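Local coordinates for protein beta-1,3-1,4-glucanase (Caldicellulosiruptor sp. F32, PDB 5H4R) that hydrolyses mixed-linkage beta-1,3-1,4-glucans such as lichenan, as a glycoside hydrolase of family 5 built on a TIM barrel, at residues G78-K83 against L119-Q124; I86-K91 against K378-V383; I144-Y149 against S153-T158; S194-E197 against N203-E206. The protein carries 1 engineered substitution. One frame throughout, in Å; residues are numbered along the deposited sequence.

Contact 1: G78-K83 against L119-Q124; sequences GVKTTK and LDRVQQ
Lys80 lies over one face of the Arg121 guanidinium while Thr81 meets its edge, and through this one group an outer helix of the TIM barrel, 116-131, reaches the loop that leads into helix 83-91. The pair is a worked example of how a flat cation can be held from above and from the rim at once. Methylenes do the touching on the face: Lys80 runs extended across the arginine, its CE above the centre of the plane and 3.6 Å from Arg121 CZ, with Lys80 CG 3.5 Å from Arg121 NH2. The amine continues beyond, Lys80 NZ standing 4.7 Å from Arg121 NE, two like charges close but not touching. Arg121 leaves its helix with CG anti to the backbone N (chi1 176°) and then bends at chi2 (60°), which swings the guanidinium toward the loop. There Arg121 NH2 donates to Thr81 O at 2.7 Å; the oxygen lies in the guanidinium plane, although the donor is tilted out of the carbonyl plane. Arg121 NH1 turns back to its own helix and reaches Gln124 OE1 at 2.9 Å, approaching from above the amide plane rather than along a lone pair. Glu73 completes the grip, its carboxylate forming a salt bridge with Arg121 NE and a hydrogen bond with Thr81 OG1; its charge probably also offsets the two nearby cations. With partners at NE and both terminal nitrogens, the guanidinium can hardly rotate. A water extends the link to the amine, accepting from Lys80 NZ at 3.1 Å and donating to Gln124 OE1 at 3.3 Å.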
loop_
_atom_site.group_PDB
_atom_site.type_symbol
_atom_site.label_atom_id
_atom_site.label_comp_id
_atom_site.label_asym_id
_atom_site.label_seq_id
_atom_site.Cartn_x
_atom_site.Cartn_y
_atom_site.Cartn_z
ATOM N N GLY A 78 7.717 1.847 17.848
ATOM C CA GLY A 78 8.023 1.690 19.250
ATOM C C GLY A 78 7.546 0.418 19.911
ATOM O O GLY A 78 7.674 0.308 21.142
ATOM N N VAL A 79 6.943 -0.512 19.176
ATOM C CA VAL A 79 6.336 -1.702 19.778
ATOM C C VAL A 79 6.596 -2.888 18.864
ATOM O O VAL A 79 6.294 -2.829 17.677
ATOM C CB VAL A 79 4.811 -1.533 19.984
ATOM C CG1 VAL A 79 4.200 -2.775 20.637
ATOM C CG2 VAL A 79 4.482 -0.294 20.811
ATOM N N LYS A 80 7.172 -3.964 19.407
ATOM C CA LYS A 80 7.446 -5.131 18.584
ATOM C C LYS A 80 6.151 -5.855 18.250
ATOM O O LYS A 80 5.278 -6.020 19.103
ATOM C CB LYS A 80 8.415 -6.069 19.303
ATOM C CG LYS A 80 8.886 -7.257 18.441
ATOM C CD LYS A 80 9.950 -8.076 19.121
ATOM C CE LYS A 80 10.375 -9.263 18.251
ATOM N NZ LYS A 80 11.455 -10.048 18.908
ATOM N N THR A 81 6.027 -6.256 16.991
ATOM C CA THR A 81 4.818 -6.917 16.514
ATOM C C THR A 81 4.649 -8.280 17.165
ATOM O O THR A 81 5.619 -9.029 17.365
ATOM C CB THR A 81 4.856 -7.080 14.990
ATOM O OG1 THR A 81 5.241 -5.852 14.374
ATOM C CG2 THR A 81 3.505 -7.447 14.463
ATOM N N THR A 82 3.402 -8.615 17.493
ATOM C CA THR A 82 3.087 -9.883 18.134
ATOM C C THR A 82 1.908 -10.539 17.440
ATOM O O THR A 82 1.133 -9.879 16.743
ATOM C CB THR A 82 2.734 -9.706 19.600
ATOM O OG1 THR A 82 1.505 -8.979 19.676
ATOM C CG2 THR A 82 3.833 -8.981 20.355
ATOM N N LYS A 83 1.754 -11.851 17.681
ATOM C CA LYS A 83 0.572 -12.537 17.163
ATOM C C LYS A 83 -0.706 -11.965 17.772
ATOM O O LYS A 83 -1.715 -11.799 17.075
ATOM C CB LYS A 83 0.650 -14.048 17.390
ATOM C CG LYS A 83 -0.413 -14.746 16.508
ATOM C CD LYS A 83 -0.464 -16.237 16.651
ATOM C CE LYS A 83 -1.617 -16.776 15.816
ATOM N NZ LYS A 83 -2.956 -16.409 16.367
ATOM N N LEU A 119 14.970 -11.307 7.178
ATOM C CA LEU A 119 13.955 -12.021 6.414
ATOM C C LEU A 119 13.214 -13.032 7.286
ATOM O O LEU A 119 11.987 -13.182 7.171
ATOM C CB LEU A 119 14.608 -12.704 5.211
ATOM C CG LEU A 119 13.666 -13.418 4.228
ATOM C CD1 LEU A 119 12.577 -12.497 3.699
ATOM C CD2 LEU A 119 14.497 -13.938 3.093
ATOM N N ASP A 120 13.929 -13.692 8.200
ATOM C CA ASP A 120 13.298 -14.591 9.165
ATOM C C ASP A 120 12.252 -13.863 10.013
ATOM O O ASP A 120 11.166 -14.395 10.269
ATOM C CB ASP A 120 14.341 -15.206 10.103
ATOM C CG ASP A 120 15.262 -16.230 9.440
ATOM O OD1 ASP A 120 15.069 -16.629 8.273
ATOM O OD2 ASP A 120 16.197 -16.682 10.147
ATOM N N ARG A 121 12.575 -12.654 10.483
ATOM C CA ARG A 121 11.625 -11.911 11.315
ATOM C C ARG A 121 10.399 -11.475 10.513
ATOM O O ARG A 121 9.266 -11.591 10.997
ATOM C CB ARG A 121 12.326 -10.717 11.966
ATOM C CG ARG A 121 11.386 -9.825 12.792
ATOM C CD ARG A 121 10.682 -10.557 13.951
ATOM N NE ARG A 121 9.700 -9.662 14.555
ATOM C CZ ARG A 121 8.602 -10.052 15.195
ATOM N NH1 ARG A 121 8.347 -11.345 15.397
ATOM N NH2 ARG A 121 7.764 -9.139 15.662
ATOM N N VAL A 122 10.598 -10.968 9.291
ATOM C CA VAL A 122 9.477 -10.628 8.419
ATOM C C VAL A 122 8.578 -11.839 8.234
ATOM O O VAL A 122 7.348 -11.741 8.295
ATOM C CB VAL A 122 9.996 -10.098 7.068
ATOM C CG1 VAL A 122 8.850 -9.947 6.085
ATOM C CG2 VAL A 122 10.697 -8.742 7.270
ATOM N N GLN A 123 9.180 -13.005 8.013
ATOM C CA GLN A 123 8.390 -14.219 7.794
ATOM C C GLN A 123 7.585 -14.596 9.031
ATOM O O GLN A 123 6.453 -15.093 8.927
ATOM C CB GLN A 123 9.314 -15.361 7.378
ATOM C CG GLN A 123 8.574 -16.647 7.070
ATOM C CD GLN A 123 9.467 -17.769 6.579
ATOM O OE1 GLN A 123 10.668 -17.836 6.897
ATOM N NE2 GLN A 123 8.878 -18.688 5.810
ATOM N N GLN A 124 8.156 -14.382 10.214
ATOM C CA GLN A 124 7.420 -14.645 11.444
ATOM C C GLN A 124 6.137 -13.828 11.494
ATOM O O GLN A 124 5.086 -14.334 11.895
ATOM C CB GLN A 124 8.312 -14.324 12.629
ATOM C CG GLN A 124 7.781 -14.709 13.955
ATOM C CD GLN A 124 8.894 -14.703 14.981
ATOM O OE1 GLN A 124 9.811 -13.856 14.930
ATOM N NE2 GLN A 124 8.849 -15.667 15.895
HETATM O O HOH W 1 11.939 -12.362 16.901
#

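Contact 2: I86-K91 against K378-V383; sequences IDTVKK and KTLKWV
Trp382 turns the edge of its indole to helix 83-91: Val89 CA lies near the ring plane, 4.0 Å from Trp382 CZ2, and the carbonyl oxygen of Thr88 sits at the same rim. Trp382 belongs to a short beta hairpin, 375-376 paired with 381-382, that follows the eighth strand of the TIM barrel and packs on helix 83-91, which lies between barrel strands 50-53 and 96-99. Also in the indole plane is a water, which accepts from Trp382 NE1 at 2.9 Å and donates to Thr88 O at 2.8 Å, so the polar corner of the ring is tied to the helix indirectly. Thr88 fills the space beside it. Its methyl, anti to the backbone N, comes in at a slant to the ring, Thr88 CG2 being 3.7 Å from Trp382 NE1, and touches Leu380 O at 3.9 Å. The hydroxyl branch lies beside the backbone N (chi1 -64°), where Thr88 OG1 hydrogen-bonds to Gln84 O one turn back and leans against Leu380 CD1 at 4.0 Å. With an alanine at Thr88 both branches go, which would probably open a gap between Leu380 and the indole and leave Gln84 O without its hydroxyl partner. Val89 adds an apolar touch, CG2 lying 4.4 Å from Trp382 CH2, and Leu375 of the hairpin packs against Thr88, Val89 and Trp382 alike. The turn that presents Leu380 is itself an ST turn, closed by Lys381 N donating to Thr379 OG1 at 3.2 Å.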
loop_
_atom_site.group_PDB
_atom_site.type_symbol
_atom_site.label_atom_id
_atom_site.label_comp_id
_atom_site.label_asym_id
_atom_site.label_seq_id
_atom_site.Cartn_x
_atom_site.Cartn_y
_atom_site.Cartn_z
ATOM N N ILE A 86 -1.813 -8.970 15.733
ATOM C CA ILE A 86 -2.465 -9.298 14.471
ATOM C C ILE A 86 -3.836 -9.920 14.726
ATOM O O ILE A 86 -4.793 -9.661 13.988
ATOM C CB ILE A 86 -1.554 -10.208 13.634
ATOM C CG1 ILE A 86 -0.167 -9.559 13.457
ATOM C CG2 ILE A 86 -2.200 -10.538 12.289
ATOM C CD1 ILE A 86 -0.219 -8.139 12.965
ATOM N N ASP A 87 -3.956 -10.748 15.768
ATOM C CA ASP A 87 -5.263 -11.276 16.174
ATOM C C ASP A 87 -6.263 -10.154 16.416
ATOM O O ASP A 87 -7.441 -10.262 16.053
ATOM C CB ASP A 87 -5.156 -12.077 17.463
ATOM C CG ASP A 87 -4.372 -13.375 17.340
ATOM O OD1 ASP A 87 -4.043 -13.850 16.227
ATOM O OD2 ASP A 87 -4.102 -13.936 18.425
ATOM N N THR A 88 -5.811 -9.089 17.082
ATOM C CA THR A 88 -6.667 -7.948 17.384
ATOM C C THR A 88 -7.145 -7.256 16.110
ATOM O O THR A 88 -8.321 -6.897 15.995
ATOM C CB THR A 88 -5.899 -6.986 18.292
ATOM O OG1 THR A 88 -5.634 -7.638 19.545
ATOM C CG2 THR A 88 -6.701 -5.721 18.567
ATOM N N VAL A 89 -6.248 -7.097 15.135
ATOM C CA VAL A 89 -6.597 -6.495 13.847
ATOM C C VAL A 89 -7.630 -7.353 13.118
ATOM O O VAL A 89 -8.637 -6.840 12.612
ATOM C CB VAL A 89 -5.328 -6.292 13.008
ATOM C CG1 VAL A 89 -5.666 -5.880 11.577
ATOM C CG2 VAL A 89 -4.403 -5.249 13.650
ATOM N N LYS A 90 -7.414 -8.680 13.080
ATOM C CA LYS A 90 -8.412 -9.560 12.484
ATOM C C LYS A 90 -9.757 -9.455 13.204
ATOM O O LYS A 90 -10.811 -9.377 12.562
ATOM C CB LYS A 90 -7.911 -11.005 12.505
ATOM C CG LYS A 90 -8.928 -12.037 11.998
ATOM C CD LYS A 90 -8.974 -12.073 10.472
ATOM C CE LYS A 90 -9.947 -13.139 9.939
ATOM N NZ LYS A 90 -9.673 -14.497 10.451
ATOM N N LYS A 91 -9.747 -9.506 14.540
ATOM C CA LYS A 91 -10.995 -9.486 15.294
ATOM C C LYS A 91 -11.817 -8.234 15.013
ATOM O O LYS A 91 -13.057 -8.263 15.111
ATOM C CB LYS A 91 -10.691 -9.598 16.795
ATOM C CG LYS A 91 -11.878 -9.439 17.701
ATOM C CD LYS A 91 -11.524 -9.883 19.122
ATOM C CE LYS A 91 -12.512 -9.349 20.156
ATOM N NZ LYS A 91 -13.918 -9.689 19.822
ATOM N N LYS A 378 0.701 -0.814 22.082
ATOM C CA LYS A 378 1.210 -1.210 23.390
ATOM C C LYS A 378 0.112 -1.818 24.268
ATOM O O LYS A 378 0.395 -2.706 25.086
ATOM C CB LYS A 378 1.850 -0.001 24.079
ATOM C CG LYS A 378 2.574 -0.311 25.384
ATOM C CD LYS A 378 3.410 0.888 25.828
ATOM C CE LYS A 378 4.452 0.524 26.893
ATOM N NZ LYS A 378 3.911 0.625 28.271
ATOM N N THR A 379 -1.127 -1.334 24.139
ATOM C CA THR A 379 -2.240 -1.810 24.957
ATOM C C THR A 379 -3.182 -2.728 24.203
ATOM O O THR A 379 -4.024 -3.378 24.833
ATOM C CB THR A 379 -3.066 -0.628 25.482
ATOM O OG1 THR A 379 -3.606 0.104 24.375
ATOM C CG2 THR A 379 -2.210 0.281 26.355
ATOM N N LEU A 380 -3.076 -2.745 22.878
ATOM C CA LEU A 380 -3.991 -3.443 21.978
ATOM C C LEU A 380 -5.419 -2.932 22.111
ATOM O O LEU A 380 -6.391 -3.658 21.863
ATOM C CB LEU A 380 -3.923 -4.949 22.191
ATOM C CG LEU A 380 -2.547 -5.533 21.893
ATOM C CD1 LEU A 380 -2.578 -7.011 22.125
ATOM C CD2 LEU A 380 -2.068 -5.240 20.471
ATOM N N LYS A 381 -5.548 -1.666 22.485
ATOM C CA LYS A 381 -6.830 -0.988 22.500
ATOM C C LYS A 381 -6.986 -0.108 21.268
ATOM O O LYS A 381 -6.036 0.550 20.814
ATOM C CB LYS A 381 -6.974 -0.143 23.764
ATOM C CG LYS A 381 -7.035 -1.000 25.037
ATOM C CD LYS A 381 -7.553 -0.239 26.230
ATOM C CE LYS A 381 -7.254 -1.001 27.521
ATOM N NZ LYS A 381 -7.434 -2.478 27.356
ATOM N N TRP A 382 -8.202 -0.074 20.726
ATOM C CA TRP A 382 -8.473 0.818 19.607
ATOM C C TRP A 382 -8.706 2.225 20.155
ATOM O O TRP A 382 -9.605 2.444 20.984
ATOM C CB TRP A 382 -9.677 0.335 18.787
ATOM C CG TRP A 382 -9.409 -0.968 18.118
ATOM C CD1 TRP A 382 -9.740 -2.199 18.590
ATOM C CD2 TRP A 382 -8.691 -1.181 16.889
ATOM N NE1 TRP A 382 -9.295 -3.175 17.728
ATOM C CE2 TRP A 382 -8.655 -2.572 16.672
ATOM C CE3 TRP A 382 -8.105 -0.331 15.943
ATOM C CZ2 TRP A 382 -8.044 -3.142 15.556
ATOM C CZ3 TRP A 382 -7.496 -0.906 14.824
ATOM C CH2 TRP A 382 -7.457 -2.294 14.655
ATOM N N VAL A 383 -7.895 3.175 19.697
ATOM C CA VAL A 383 -8.061 4.566 20.118
ATOM C C VAL A 383 -9.259 5.201 19.421
ATOM O O VAL A 383 -9.975 6.024 20.013
ATOM C CB VAL A 383 -6.766 5.339 19.832
ATOM C CG1 VAL A 383 -6.941 6.807 20.187
ATOM C CG2 VAL A 383 -5.631 4.750 20.640
HETATM O O HOH W 2 -10.062 -6.000 17.969
#

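Contact 3: I144-Y149 against S153-T158; sequences IMPGYY and SQHLQT
His155 and Thr158 carry this contact, meeting Pro146 and Gly147 of a type II turn that runs from Met145 to Tyr148. Read along 153-158, the approach is prepared by Gln154, whose CG lies against one face of the His155 imidazole. Then comes His155 itself, at the N-cap position of helix 156-173. Its ring stands beside the backbone N (chi1 -64°) and offers its other face to Pro146: CB sits 3.7 Å from the His155 ring centroid, 18° off the normal, a CH-pi contact displaced toward His155 NE2, which is 3.5 Å from Pro146 CB. The imidazole is thus clasped between an aliphatic chain and a proline. The carbonyl of His155 faces a water that donates to His155 O at 3.3 Å and to Tyr148 O at 2.7 Å, while accepting from Gly147 N at 3.2 Å; one solvent molecule therefore stitches turn to helix. Leu156 takes no part here; its side chain packs on Ala213 and Leu217 of helix 205-226. One turn into the helix, Thr158 returns to the contact with its methyl, CG2 lying 3.4 Å from Gly147 O. Gly147 takes the third position of the turn with phi 97°, where a CB would be jammed against Pro146 O, which favours glycine. The whole arrangement lies at the barrel surface, joining the loop after strand 135-139 to the start of helix 156-173, with Tyr149 tucked between that helix and helix 205-226.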
loop_
_atom_site.group_PDB
_atom_site.type_symbol
_atom_site.label_atom_id
_atom_site.label_comp_id
_atom_site.label_asym_id
_atom_site.label_seq_id
_atom_site.Cartn_x
_atom_site.Cartn_y
_atom_site.Cartn_z
ATOM N N ILE A 144 13.893 3.834 -2.287
ATOM C CA ILE A 144 13.900 4.595 -3.533
ATOM C C ILE A 144 15.090 5.553 -3.455
ATOM O O ILE A 144 14.987 6.690 -2.989
ATOM C CB ILE A 144 12.573 5.310 -3.773
ATOM C CG1 ILE A 144 11.395 4.341 -3.573
ATOM C CG2 ILE A 144 12.558 5.946 -5.170
ATOM C CD1 ILE A 144 11.390 3.112 -4.493
ATOM N N MET A 145 16.238 5.082 -3.929
ATOM C CA MET A 145 17.466 5.862 -3.893
ATOM C C MET A 145 18.435 5.282 -4.909
ATOM O O MET A 145 18.410 4.073 -5.172
ATOM C CB MET A 145 18.070 5.856 -2.481
ATOM C CG MET A 145 17.958 4.544 -1.762
ATOM S SD MET A 145 18.072 4.673 0.056
ATOM C CE MET A 145 19.755 5.223 0.133
ATOM N N PRO A 146 19.300 6.104 -5.487
ATOM C CA PRO A 146 20.308 5.576 -6.404
ATOM C C PRO A 146 21.138 4.493 -5.723
ATOM O O PRO A 146 21.530 4.617 -4.567
ATOM C CB PRO A 146 21.143 6.812 -6.756
ATOM C CG PRO A 146 20.195 7.965 -6.546
ATOM C CD PRO A 146 19.393 7.570 -5.347
ATOM N N GLY A 147 21.376 3.407 -6.441
ATOM C CA GLY A 147 22.062 2.274 -5.876
ATOM C C GLY A 147 21.141 1.186 -5.380
ATOM O O GLY A 147 21.591 0.046 -5.214
ATOM N N TYR A 148 19.865 1.511 -5.139
ATOM C CA TYR A 148 18.855 0.501 -4.847
ATOM C C TYR A 148 17.812 0.605 -5.953
ATOM O O TYR A 148 18.145 0.366 -7.115
ATOM C CB TYR A 148 18.349 0.648 -3.408
ATOM C CG TYR A 148 19.476 0.525 -2.408
ATOM C CD1 TYR A 148 20.058 -0.705 -2.142
ATOM C CD2 TYR A 148 19.969 1.629 -1.747
ATOM C CE1 TYR A 148 21.111 -0.823 -1.247
ATOM C CE2 TYR A 148 21.016 1.514 -0.837
ATOM C CZ TYR A 148 21.577 0.288 -0.599
ATOM O OH TYR A 148 22.623 0.160 0.299
ATOM N N TYR A 149 16.562 0.959 -5.633
ATOM C CA TYR A 149 15.511 1.144 -6.642
ATOM C C TYR A 149 15.505 2.617 -7.043
ATOM O O TYR A 149 15.212 3.488 -6.218
ATOM C CB TYR A 149 14.138 0.718 -6.102
ATOM C CG TYR A 149 13.033 0.711 -7.141
ATOM C CD1 TYR A 149 12.605 1.891 -7.743
ATOM C CD2 TYR A 149 12.436 -0.489 -7.549
ATOM C CE1 TYR A 149 11.615 1.889 -8.702
ATOM C CE2 TYR A 149 11.438 -0.490 -8.502
ATOM C CZ TYR A 149 11.030 0.695 -9.065
ATOM O OH TYR A 149 10.036 0.680 -10.018
ATOM N N SER A 153 17.097 6.264 -16.432
ATOM C CA SER A 153 18.035 5.534 -17.282
ATOM C C SER A 153 19.408 5.465 -16.640
ATOM O O SER A 153 20.093 4.439 -16.742
ATOM C CB SER A 153 18.105 6.173 -18.673
ATOM O OG SER A 153 16.933 5.852 -19.411
ATOM N N GLN A 154 19.820 6.537 -15.956
ATOM C CA GLN A 154 21.146 6.579 -15.345
ATOM C C GLN A 154 21.348 5.441 -14.359
ATOM O O GLN A 154 22.455 4.895 -14.255
ATOM C CB GLN A 154 21.365 7.919 -14.639
ATOM C CG GLN A 154 22.683 8.012 -13.890
ATOM C CD GLN A 154 22.903 9.376 -13.259
ATOM O OE1 GLN A 154 21.998 10.217 -13.231
ATOM N NE2 GLN A 154 24.109 9.599 -12.745
ATOM N N HIS A 155 20.307 5.083 -13.602
ATOM C CA HIS A 155 20.434 4.079 -12.554
ATOM C C HIS A 155 19.657 2.810 -12.872
ATOM O O HIS A 155 19.482 1.961 -11.992
ATOM C CB HIS A 155 19.976 4.663 -11.214
ATOM C CG HIS A 155 20.838 5.792 -10.758
ATOM N ND1 HIS A 155 20.451 7.115 -10.842
ATOM C CD2 HIS A 155 22.099 5.799 -10.268
ATOM C CE1 HIS A 155 21.422 7.884 -10.381
ATOM N NE2 HIS A 155 22.435 7.113 -10.032
ATOM N N LEU A 156 19.202 2.649 -14.117
ATOM C CA LEU A 156 18.290 1.548 -14.424
ATOM C C LEU A 156 18.974 0.189 -14.270
ATOM O O LEU A 156 18.348 -0.763 -13.788
ATOM C CB LEU A 156 17.708 1.715 -15.833
ATOM C CG LEU A 156 16.694 0.650 -16.286
ATOM C CD1 LEU A 156 15.468 0.621 -15.392
ATOM C CD2 LEU A 156 16.291 0.890 -17.745
ATOM N N GLN A 157 20.238 0.062 -14.683
ATOM C CA GLN A 157 20.894 -1.244 -14.609
ATOM C C GLN A 157 20.996 -1.728 -13.159
ATOM O O GLN A 157 20.704 -2.894 -12.857
ATOM C CB GLN A 157 22.273 -1.185 -15.266
ATOM C CG GLN A 157 23.067 -2.470 -15.103
ATOM C CD GLN A 157 24.456 -2.391 -15.697
ATOM O OE1 GLN A 157 24.691 -1.681 -16.676
ATOM N NE2 GLN A 157 25.394 -3.114 -15.095
ATOM N N THR A 158 21.384 -0.841 -12.243
ATOM C CA THR A 158 21.401 -1.211 -10.828
ATOM C C THR A 158 19.997 -1.445 -10.285
ATOM O O THR A 158 19.793 -2.337 -9.450
ATOM C CB THR A 158 22.118 -0.130 -10.042
ATOM O OG1 THR A 158 23.475 -0.073 -10.505
ATOM C CG2 THR A 158 22.118 -0.462 -8.561
HETATM O O HOH W 3 19.571 2.065 -8.703
#

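Contact 4: S194-E197 against N203-E206; sequences SRFE and NNPE
Phe196 packs against Asn204 and Glu206, joining the loop after barrel strand 181-184 to the start of helix 205-226. The phenyl group stands beside its own backbone N (chi1 -62°), and this brings CZ to 3.5 Å from Asn204 ND2, the ring and amide planes being 70° apart. Glu206 comes in from the helix with an extended chain, its OE1 in the plane of the ring at the edge, 3.9 Å from Phe196 CE2, and its carboxylate turned steeply against the phenyl plane. Arg195 folds back over its neighbour: Arg195 CG rests above the middle of one face of the Phe196 ring, and Phe196 CE2 in turn lies over the centre of the guanidinium. Arg195 NH2 is 4.2 Å from Glu206 OE1, but the oxygen is well out of the guanidinium plane, which leaves a general attraction of charges and no salt bridge. Asn204 has a second task. A chi1 of -175° sets its amide opposite the backbone N, and from there Asn204 OD1 accepts from Glu206 N at 2.7 Å in the carbonyl plane, an N-cap for helix 205-226. Were an alanine to replace Asn204, the amide of Glu206 would probably lose its acceptor and Phe196 CZ the group packed against it. Within 194-197, Ser194 OG accepts from Phe196 N at 2.8 Å, an ST turn within the type I turn from Ser194 to Glu197. Tyr242, just beyond strand 237-240, hydrogen-bonds to Phe196 O, so the turn is fixed between that side of the barrel and the head of helix 205-226.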
loop_
_atom_site.group_PDB
_atom_site.type_symbol
_atom_site.label_atom_id
_atom_site.label_comp_id
_atom_site.label_asym_id
_atom_site.label_seq_id
_atom_site.Cartn_x
_atom_site.Cartn_y
_atom_site.Cartn_z
ATOM N N SER A 194 13.244 16.362 -6.074
ATOM C CA SER A 194 13.068 16.891 -7.421
ATOM C C SER A 194 11.678 17.480 -7.517
ATOM O O SER A 194 10.751 17.002 -6.861
ATOM C CB SER A 194 13.232 15.790 -8.474
ATOM O OG SER A 194 12.512 16.084 -9.658
ATOM N N ARG A 195 11.535 18.502 -8.361
ATOM C CA ARG A 195 10.208 19.050 -8.632
ATOM C C ARG A 195 9.262 17.982 -9.164
ATOM O O ARG A 195 8.040 18.142 -9.075
ATOM C CB ARG A 195 10.293 20.208 -9.629
ATOM C CG ARG A 195 10.701 19.811 -11.032
ATOM C CD ARG A 195 11.110 21.096 -11.814
ATOM N NE ARG A 195 11.682 20.825 -13.123
ATOM C CZ ARG A 195 12.860 20.222 -13.320
ATOM N NH1 ARG A 195 13.596 19.805 -12.286
ATOM N NH2 ARG A 195 13.304 20.022 -14.557
ATOM N N PHE A 196 9.799 16.895 -9.709
ATOM C CA PHE A 196 8.967 15.825 -10.249
ATOM C C PHE A 196 8.705 14.690 -9.272
ATOM O O PHE A 196 8.128 13.684 -9.670
ATOM C CB PHE A 196 9.611 15.274 -11.516
ATOM C CG PHE A 196 9.741 16.285 -12.618
ATOM C CD1 PHE A 196 8.655 17.018 -13.042
ATOM C CD2 PHE A 196 10.957 16.483 -13.232
ATOM C CE1 PHE A 196 8.774 17.950 -14.068
ATOM C CE2 PHE A 196 11.094 17.399 -14.259
ATOM C CZ PHE A 196 9.998 18.136 -14.683
ATOM N N GLU A 197 9.094 14.819 -8.008
ATOM C CA GLU A 197 8.958 13.691 -7.093
ATOM C C GLU A 197 7.509 13.218 -7.003
ATOM O O GLU A 197 7.251 12.013 -6.938
ATOM C CB GLU A 197 9.493 14.060 -5.700
ATOM C CG GLU A 197 9.316 12.902 -4.717
ATOM C CD GLU A 197 10.143 12.988 -3.459
ATOM O OE1 GLU A 197 10.980 13.919 -3.315
ATOM O OE2 GLU A 197 9.933 12.086 -2.581
ATOM N N ASN A 203 5.255 15.990 -21.013
ATOM C CA ASN A 203 5.999 16.570 -22.126
ATOM C C ASN A 203 7.497 16.641 -21.854
ATOM O O ASN A 203 8.269 16.919 -22.780
ATOM C CB ASN A 203 5.490 17.986 -22.439
ATOM C CG ASN A 203 4.069 18.001 -22.957
ATOM O OD1 ASN A 203 3.636 17.097 -23.672
ATOM N ND2 ASN A 203 3.332 19.039 -22.594
ATOM N N ASN A 204 7.918 16.415 -20.635
ATOM C CA ASN A 204 9.323 16.519 -20.259
ATOM C C ASN A 204 10.005 15.154 -20.391
ATOM O O ASN A 204 9.497 14.158 -19.853
ATOM C CB ASN A 204 9.452 17.039 -18.836
ATOM C CG ASN A 204 10.889 17.283 -18.430
ATOM O OD1 ASN A 204 11.738 16.404 -18.548
ATOM N ND2 ASN A 204 11.169 18.479 -17.949
ATOM N N PRO A 205 11.149 15.059 -21.075
ATOM C CA PRO A 205 11.787 13.739 -21.256
ATOM C C PRO A 205 12.226 13.065 -19.962
ATOM O O PRO A 205 12.306 11.832 -19.918
ATOM C CB PRO A 205 12.993 14.057 -22.159
ATOM C CG PRO A 205 13.196 15.523 -22.048
ATOM C CD PRO A 205 11.856 16.123 -21.814
ATOM N N GLU A 206 12.540 13.830 -18.913
ATOM C CA GLU A 206 12.922 13.221 -17.651
ATOM C C GLU A 206 11.758 12.435 -17.066
ATOM O O GLU A 206 11.945 11.339 -16.526
ATOM C CB GLU A 206 13.392 14.306 -16.686
ATOM C CG GLU A 206 14.012 13.793 -15.418
ATOM C CD GLU A 206 14.580 14.903 -14.547
ATOM O OE1 GLU A 206 14.654 16.063 -15.015
ATOM O OE2 GLU A 206 14.951 14.613 -13.389
#

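How the contacts relate
The four contacts form two groups on the barrel. Contact 1 holds the loop leading into helix 83-91 and contact 2 the later part of that helix; with centres 15 Å apart they touch directly, Thr81 CG2 lying 4.1 Å from Ile86 CD1, and their segments alternate along the chain. Contacts 3 and 4 have centres 16 Å apart and do not touch, yet helix 205-226 connects them, starting in contact 4 and packing against Tyr149 and Leu156 of contact 3. Contact 2 spans most of the chain and encloses both, its centre 42 Å from that of contact 4. The Phe196 side chain of contact 4 is about 13 Å from a bound glucose unit; Gln188, the engineered residue, lines that pocket.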